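Local coordinates for protein glutathione peroxidase-like peroxiredoxin HYR1 (Saccharomyces cerevisiae, PDB 3CMI) that reduces hydroperoxides at the expense of thioredoxin and, as a sensor of peroxide stress, oxidises and so activates the transcription factor YAP1, at residues E11-P17 against D112-F117. Sequence-based numbering, arbitrary orientation.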
ATOM      1  N   GLU A  11      -5.818 -11.500  -9.384  1.00 45.79           N
ATOM      2  CA  GLU A  11      -4.493 -11.160  -9.913  1.00 45.43           C
ATOM      3  C   GLU A  11      -3.590 -10.604  -8.810  1.00 44.49           C
ATOM      4  O   GLU A  11      -2.363 -10.694  -8.894  1.00 44.44           O
ATOM      5  CB  GLU A  11      -4.621 -10.145 -11.055  1.00 45.41           C
ATOM      6  CG  GLU A  11      -3.397 -10.061 -11.971  1.00 46.61           C
ATOM      7  CD  GLU A  11      -3.489  -8.938 -13.001  1.00 46.61           C
ATOM      8  OE1 GLU A  11      -2.494  -8.194 -13.149  1.00 48.35           O
ATOM      9  OE2 GLU A  11      -4.544  -8.797 -13.661  1.00 47.77           O
ATOM     10  N   PHE A  12      -4.217 -10.035  -7.781  1.00 43.33           N
ATOM     11  CA  PHE A  12      -3.520  -9.479  -6.624  1.00 42.31           C
ATOM     12  C   PHE A  12      -2.622 -10.499  -5.916  1.00 41.82           C
ATOM     13  O   PHE A  12      -1.508 -10.172  -5.513  1.00 41.73           O
ATOM     14  CB  PHE A  12      -4.540  -8.898  -5.635  1.00 42.14           C
ATOM     15  CG  PHE A  12      -3.923  -8.284  -4.410  1.00 41.44           C
ATOM     16  CD1 PHE A  12      -3.311  -7.035  -4.475  1.00 41.20           C
ATOM     17  CD2 PHE A  12      -3.959  -8.953  -3.191  1.00 40.68           C
ATOM     18  CE1 PHE A  12      -2.743  -6.463  -3.342  1.00 41.22           C
ATOM     19  CE2 PHE A  12      -3.394  -8.395  -2.053  1.00 40.54           C
ATOM     20  CZ  PHE A  12      -2.784  -7.149  -2.123  1.00 41.16           C
ATOM     21  N   TYR A  13      -3.110 -11.727  -5.765  1.00 41.19           N
ATOM     22  CA  TYR A  13      -2.373 -12.752  -5.030  1.00 40.74           C
ATOM     23  C   TYR A  13      -1.244 -13.365  -5.854  1.00 40.44           C
ATOM     24  O   TYR A  13      -0.400 -14.080  -5.313  1.00 40.40           O
ATOM     25  CB  TYR A  13      -3.317 -13.836  -4.496  1.00 40.58           C
ATOM     26  CG  TYR A  13      -4.339 -13.329  -3.497  1.00 40.67           C
ATOM     27  CD1 TYR A  13      -3.962 -12.501  -2.438  1.00 40.26           C
ATOM     28  CD2 TYR A  13      -5.681 -13.689  -3.605  1.00 40.54           C
ATOM     29  CE1 TYR A  13      -4.898 -12.037  -1.515  1.00 40.80           C
ATOM     30  CE2 TYR A  13      -6.625 -13.231  -2.688  1.00 40.83           C
ATOM     31  CZ  TYR A  13      -6.226 -12.405  -1.648  1.00 40.72           C
ATOM     32  OH  TYR A  13      -7.155 -11.953  -0.739  1.00 41.02           O
ATOM     33  N   LYS A  14      -1.237 -13.070  -7.153  1.00 40.23           N
ATOM     34  CA  LYS A  14      -0.180 -13.510  -8.069  1.00 40.14           C
ATOM     35  C   LYS A  14       1.079 -12.644  -7.950  1.00 39.90           C
ATOM     36  O   LYS A  14       2.167 -13.064  -8.346  1.00 39.94           O
ATOM     37  CB  LYS A  14      -0.685 -13.495  -9.514  1.00 40.11           C
ATOM     38  CG  LYS A  14      -1.582 -14.666  -9.895  1.00 40.35           C
ATOM     39  CD  LYS A  14      -2.445 -14.310 -11.100  1.00 40.62           C
ATOM     40  CE  LYS A  14      -3.292 -15.485 -11.566  1.00 41.01           C
ATOM     41  NZ  LYS A  14      -2.575 -16.331 -12.569  1.00 41.57           N
ATOM     42  N   LEU A  15       0.912 -11.441  -7.404  1.00 39.48           N
ATOM     43  CA  LEU A  15       2.001 -10.480  -7.222  1.00 39.15           C
ATOM     44  C   LEU A  15       3.057 -10.969  -6.238  1.00 39.28           C
ATOM     45  O   LEU A  15       2.730 -11.515  -5.186  1.00 38.89           O
ATOM     46  CB  LEU A  15       1.440  -9.147  -6.724  1.00 38.76           C
ATOM     47  CG  LEU A  15       1.006  -8.017  -7.669  1.00 38.52           C
ATOM     48  CD1 LEU A  15       0.849  -8.421  -9.140  1.00 37.76           C
ATOM     49  CD2 LEU A  15      -0.266  -7.337  -7.131  1.00 36.14           C
ATOM     50  N   ALA A  16       4.323 -10.760  -6.588  1.00 39.30           N
ATOM     51  CA  ALA A  16       5.430 -11.097  -5.703  1.00 39.56           C
ATOM     52  C   ALA A  16       6.570 -10.082  -5.851  1.00 39.73           C
ATOM     53  O   ALA A  16       7.580 -10.367  -6.512  1.00 39.78           O
ATOM     54  CB  ALA A  16       5.924 -12.531  -5.970  1.00 39.25           C
ATOM     55  N   PRO A  17       6.414  -8.891  -5.238  1.00 39.75           N
ATOM     56  CA  PRO A  17       7.480  -7.891  -5.266  1.00 39.69           C
ATOM     57  C   PRO A  17       8.681  -8.325  -4.429  1.00 39.66           C
ATOM     58  O   PRO A  17       8.539  -9.143  -3.514  1.00 39.62           O
ATOM     59  CB  PRO A  17       6.823  -6.669  -4.629  1.00 39.71           C
ATOM     60  CG  PRO A  17       5.794  -7.246  -3.708  1.00 39.90           C
ATOM     61  CD  PRO A  17       5.245  -8.413  -4.475  1.00 39.83           C
ATOM     62  N   ASP A 112       6.690  -0.835 -11.245  1.00 36.30           N
ATOM     63  CA  ASP A 112       6.587  -2.173 -10.665  1.00 36.13           C
ATOM     64  C   ASP A 112       5.223  -2.781 -10.976  1.00 35.92           C
ATOM     65  O   ASP A 112       4.213  -2.075 -10.920  1.00 35.99           O
ATOM     66  CB  ASP A 112       6.800  -2.128  -9.148  1.00 35.83           C
ATOM     67  CG  ASP A 112       6.993  -3.509  -8.540  1.00 36.52           C
ATOM     68  OD1 ASP A 112       8.144  -3.995  -8.491  1.00 34.11           O
ATOM     69  OD2 ASP A 112       5.993  -4.108  -8.095  1.00 37.84           O
ATOM     70  N   PRO A 113       5.190  -4.087 -11.316  1.00 35.80           N
ATOM     71  CA  PRO A 113       3.939  -4.820 -11.538  1.00 35.73           C
ATOM     72  C   PRO A 113       2.853  -4.623 -10.473  1.00 35.45           C
ATOM     73  O   PRO A 113       1.674  -4.666 -10.808  1.00 35.72           O
ATOM     74  CB  PRO A 113       4.400  -6.278 -11.569  1.00 35.71           C
ATOM     75  CG  PRO A 113       5.767  -6.194 -12.174  1.00 35.53           C
ATOM     76  CD  PRO A 113       6.368  -4.944 -11.573  1.00 35.78           C
ATOM     77  N   VAL A 114       3.238  -4.410  -9.214  1.00 35.45           N
ATOM     78  CA  VAL A 114       2.261  -4.172  -8.144  1.00 35.06           C
ATOM     79  C   VAL A 114       1.488  -2.887  -8.433  1.00 35.35           C
ATOM     80  O   VAL A 114       0.268  -2.834  -8.276  1.00 35.16           O
ATOM     81  CB  VAL A 114       2.926  -4.093  -6.739  1.00 35.16           C
ATOM     82  CG1 VAL A 114       1.952  -3.541  -5.681  1.00 34.68           C
ATOM     83  CG2 VAL A 114       3.464  -5.464  -6.315  1.00 34.49           C
ATOM     84  N   TYR A 115       2.213  -1.862  -8.873  1.00 35.51           N
ATOM     85  CA  TYR A 115       1.610  -0.572  -9.155  1.00 35.85           C
ATOM     86  C   TYR A 115       0.890  -0.532 -10.496  1.00 35.99           C
ATOM     87  O   TYR A 115      -0.103   0.193 -10.647  1.00 36.28           O
ATOM     88  CB  TYR A 115       2.613   0.566  -8.946  1.00 35.74           C
ATOM     89  CG  TYR A 115       2.655   0.948  -7.482  1.00 35.99           C
ATOM     90  CD1 TYR A 115       1.957   2.058  -7.016  1.00 35.72           C
ATOM     91  CD2 TYR A 115       3.333   0.155  -6.552  1.00 36.83           C
ATOM     92  CE1 TYR A 115       1.959   2.393  -5.664  1.00 36.39           C
ATOM     93  CE2 TYR A 115       3.339   0.480  -5.189  1.00 36.04           C
ATOM     94  CZ  TYR A 115       2.654   1.597  -4.755  1.00 35.95           C
ATOM     95  OH  TYR A 115       2.657   1.926  -3.418  1.00 35.35           O
ATOM     96  N   LYS A 116       1.361  -1.336 -11.448  1.00 35.84           N
ATOM     97  CA  LYS A 116       0.619  -1.541 -12.689  1.00 36.06           C
ATOM     98  C   LYS A 116      -0.770  -2.105 -12.367  1.00 35.79           C
ATOM     99  O   LYS A 116      -1.782  -1.573 -12.825  1.00 35.45           O
ATOM    100  CB  LYS A 116       1.377  -2.475 -13.639  1.00 35.99           C
ATOM    101  CG  LYS A 116       0.809  -2.515 -15.051  1.00 36.35           C
ATOM    102  CD  LYS A 116       1.545  -3.520 -15.924  1.00 36.48           C
ATOM    103  CE  LYS A 116       0.968  -3.568 -17.330  1.00 37.70           C
ATOM    104  NZ  LYS A 116       1.766  -4.464 -18.235  1.00 38.20           N
ATOM    105  N   PHE A 117      -0.804  -3.166 -11.560  1.00 35.63           N
ATOM    106  CA  PHE A 117      -2.064  -3.798 -11.167  1.00 35.43           C
ATOM    107  C   PHE A 117      -2.985  -2.863 -10.384  1.00 35.47           C
ATOM    108  O   PHE A 117      -4.179  -2.781 -10.680  1.00 35.32           O
ATOM    109  CB  PHE A 117      -1.830  -5.088 -10.370  1.00 35.48           C
ATOM    110  CG  PHE A 117      -3.070  -5.602  -9.688  1.00 35.31           C
ATOM    111  CD1 PHE A 117      -4.061  -6.262 -10.419  1.00 35.32           C
ATOM    112  CD2 PHE A 117      -3.267  -5.393  -8.329  1.00 34.71           C
ATOM    113  CE1 PHE A 117      -5.218  -6.724  -9.795  1.00 35.09           C
ATOM    114  CE2 PHE A 117      -4.424  -5.846  -7.696  1.00 35.09           C
ATOM    115  CZ  PHE A 117      -5.397  -6.516  -8.429  1.00 35.65           C
TER
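F117 reaches from its helix toward segment 11-17, where F12, L15 and E11 all meet its ring. Its CG lies anti to the backbone N (chi1 167°), a torsion that carries the long, flat side chain across. There F117 CE2 packs 3.6 Å from F12 CD1, at the edge of the F12 ring, while the backbone N of F12 sits over one face of F117. Branched L15 serves two neighbours: its CD2 lies 3.8 Å from F117 CD2, and its CG 3.8 Å from V114 CG2. The compact ring of P17 suits the same buried valine, with P17 CD 3.9 Å from V114 CG2. In this thioredoxin-like fold, the N-terminal loop and helix 113-121 thus pack beside the sheet, with F12 resting on I37 and V114 on F70. Toward solvent, burial gives way to exposed E11 and P113. Extended E11 runs alongside F117 in the opposite direction, carboxylate and ring planes 56° apart, its charged end suited to the surface. P113 fits the first helical turn, where its missing N-H costs no helix bond; its carbonyl O, bonded to F117 N, stays 4.2 Å from L15 CD1. D112 OD2 caps this helix, accepting a nearly straight hydrogen bond (163°) from V114 N on its anti side, out of the carboxylate plane.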